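Local coordinates for protein glycerophosphoryl diester phosphodiesterase (Agrobacterium tumefaciens str. C58, PDB 3KS6) that belongs to the glycerophosphoryl diester phosphodiesterase family, has a TIM-barrel fold and holds a magnesium ion, at residues Asp37-Ala42 / Leu113-Phe118. Sequence-based numbering, arbitrary orientation. Where two conformers were deposited one is given.
Sequences DLHPTA and LPYEGF. With MG (magnesium ion), chain F.
P40, Y115 and F118 form a buried proline-aromatic contact, extended by a hydrogen bond between H39 and Y115, where the end of strand 33-40 meets the loop leading into helix 118-128. It illustrates how one ring methylene can make two CH-pi contacts. P40 CD sits over the centre of the Y115 ring, 3.4 Å from its centroid, and also over a face of F118, displaced toward the rim and 3.8 Å from that centroid. The directions from CD to the two ring centres are roughly perpendicular, so P40 is set into the angle between them. On the F118 side, P40 CB adds a contact of 3.6 Å to CE1. With CG anti to the backbone N (chi1 -171°), the F118 side chain leaves its backbone toward the strand, and the CZ corner of the ring meets L38 CB at 3.9 Å.

Beyond the ring that P40 covers, the Y115 hydroxyl meets the imidazole edge: H39 ND1 and Y115 OH are 2.6 Å apart, a short hydrogen bond with an angle of 149°. The two rings meet rim to rim, their planes at 89°. H39 NE2 bonds to the carbonyl of H50, so both imidazole nitrogens are engaged, which should hold the rotation of the ring.

In this TIM barrel, strand 33-40 runs parallel to strand 101-106, and the contact ties it to the beta-alpha connection that follows that neighbour. A type II turn from Y115 to F118 carries both aromatic residues, with G117 at positive phi and at the N-cap of the helix. Three residues before P40 on the same strand, D37 OD1 binds magnesium at 2.1 Å alongside E35 and E105, while OD2 accepts a 2.6 Å hydrogen bond from water 1, itself a ligand of the metal.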
loop_
_atom_site.group_PDB
_atom_site.type_symbol
_atom_site.label_atom_id
_atom_site.label_comp_id
_atom_site.label_asym_id
_atom_site.label_seq_id
_atom_site.Cartn_x
_atom_site.Cartn_y
_atom_site.Cartn_z
ATOM N N ASP A 37 -0.452 3.917 4.116
ATOM C CA ASP A 37 0.397 3.481 5.233
ATOM C C ASP A 37 -0.148 4.169 6.497
ATOM O O ASP A 37 -0.757 5.219 6.422
ATOM C CB ASP A 37 1.839 3.933 5.000
ATOM C CG ASP A 37 2.266 3.821 3.547
ATOM O OD1 ASP A 37 2.529 2.684 3.064
ATOM O OD2 ASP A 37 2.336 4.873 2.874
ATOM N N LEU A 38 0.106 3.581 7.655
ATOM C CA LEU A 38 -0.473 4.070 8.907
ATOM C C LEU A 38 0.593 4.160 9.972
ATOM O O LEU A 38 1.510 3.336 9.984
ATOM C CB LEU A 38 -1.588 3.104 9.390
ATOM C CG LEU A 38 -2.826 2.836 8.500
ATOM C CD1 LEU A 38 -3.772 1.760 9.141
ATOM C CD2 LEU A 38 -3.570 4.129 8.234
ATOM N N HIS A 39 0.455 5.138 10.877
ATOM C CA HIS A 39 1.331 5.309 12.051
ATOM C C HIS A 39 0.532 5.695 13.294
ATOM O O HIS A 39 -0.498 6.378 13.190
ATOM C CB HIS A 39 2.368 6.404 11.779
ATOM C CG HIS A 39 3.294 6.083 10.651
ATOM N ND1 HIS A 39 4.465 5.376 10.824
ATOM C CD2 HIS A 39 3.179 6.313 9.326
ATOM C CE1 HIS A 39 5.044 5.218 9.648
ATOM N NE2 HIS A 39 4.282 5.773 8.725
ATOM N N PRO A 40 0.972 5.246 14.473
ATOM C CA PRO A 40 0.309 5.667 15.695
ATOM C C PRO A 40 0.783 7.027 16.154
ATOM O O PRO A 40 1.926 7.374 15.885
ATOM C CB PRO A 40 0.746 4.601 16.691
ATOM C CG PRO A 40 2.109 4.197 16.217
ATOM C CD PRO A 40 2.082 4.325 14.741
ATOM N N THR A 41 -0.085 7.789 16.831
ATOM C CA THR A 41 0.316 9.015 17.520
ATOM C C THR A 41 0.633 8.697 18.983
ATOM O O THR A 41 0.456 7.556 19.436
ATOM C CB THR A 41 -0.770 10.074 17.489
ATOM O OG1 THR A 41 -1.882 9.610 18.274
ATOM C CG2 THR A 41 -1.177 10.378 16.019
ATOM N N ALA A 42 1.151 9.679 19.721
ATOM C CA ALA A 42 1.492 9.456 21.132
ATOM C C ALA A 42 0.253 9.201 21.997
ATOM O O ALA A 42 0.323 8.431 22.958
ATOM C CB ALA A 42 2.332 10.642 21.712
ATOM N N LEU A 113 12.017 -0.441 13.725
ATOM C CA LEU A 113 11.353 -1.507 14.448
ATOM C C LEU A 113 9.829 -1.393 14.362
ATOM O O LEU A 113 9.288 -0.289 14.315
ATOM C CB LEU A 113 11.752 -1.546 15.920
ATOM C CG LEU A 113 13.230 -1.772 16.202
ATOM C CD1 LEU A 113 13.414 -1.720 17.726
ATOM C CD2 LEU A 113 13.707 -3.097 15.612
ATOM N N PRO A 114 9.137 -2.541 14.373
ATOM C CA PRO A 114 7.686 -2.455 14.396
ATOM C C PRO A 114 7.159 -1.732 15.632
ATOM O O PRO A 114 7.767 -1.815 16.712
ATOM C CB PRO A 114 7.222 -3.903 14.415
ATOM C CG PRO A 114 8.413 -4.748 14.177
ATOM C CD PRO A 114 9.635 -3.923 14.317
ATOM N N TYR A 115 6.054 -1.005 15.465
ATOM C CA TYR A 115 5.414 -0.363 16.595
ATOM C C TYR A 115 4.683 -1.437 17.424
ATOM O O TYR A 115 3.808 -2.162 16.936
ATOM C CB TYR A 115 4.381 0.668 16.165
ATOM C CG TYR A 115 4.825 1.864 15.329
ATOM C CD1 TYR A 115 5.504 2.936 15.908
ATOM C CD2 TYR A 115 4.484 1.962 13.967
ATOM C CE1 TYR A 115 5.872 4.064 15.150
ATOM C CE2 TYR A 115 4.836 3.067 13.215
ATOM C CZ TYR A 115 5.517 4.132 13.805
ATOM O OH TYR A 115 5.831 5.258 13.073
ATOM N N GLU A 116 5.039 -1.532 18.698
ATOM C CA GLU A 116 4.444 -2.539 19.565
ATOM C C GLU A 116 2.942 -2.320 19.692
ATOM O O GLU A 116 2.488 -1.211 19.946
ATOM C CB GLU A 116 5.112 -2.540 20.955
ATOM C CG GLU A 116 4.522 -3.541 21.970
ATOM C CD GLU A 116 3.296 -3.026 22.727
ATOM O OE1 GLU A 116 3.327 -1.890 23.242
ATOM O OE2 GLU A 116 2.308 -3.787 22.842
ATOM N N GLY A 117 2.182 -3.402 19.535
ATOM C CA GLY A 117 0.709 -3.377 19.654
ATOM C C GLY A 117 -0.095 -2.701 18.556
ATOM O O GLY A 117 -1.322 -2.646 18.626
ATOM N N PHE A 118 0.573 -2.237 17.510
ATOM C CA PHE A 118 -0.074 -1.435 16.510
ATOM C C PHE A 118 -0.952 -2.252 15.567
ATOM O O PHE A 118 -1.990 -1.774 15.155
ATOM C CB PHE A 118 0.971 -0.630 15.737
ATOM C CG PHE A 118 0.386 0.409 14.808
ATOM C CD1 PHE A 118 -0.483 1.400 15.290
ATOM C CD2 PHE A 118 0.737 0.428 13.449
ATOM C CE1 PHE A 118 -1.012 2.351 14.422
ATOM C CE2 PHE A 118 0.222 1.381 12.604
ATOM C CZ PHE A 118 -0.642 2.331 13.082
HETATM MG MG MG F . 3.013 2.023 1.161
HETATM O O HOH W 1 2.498 3.939 0.406
HETATM O O HOH W 2 4.984 2.694 1.329
#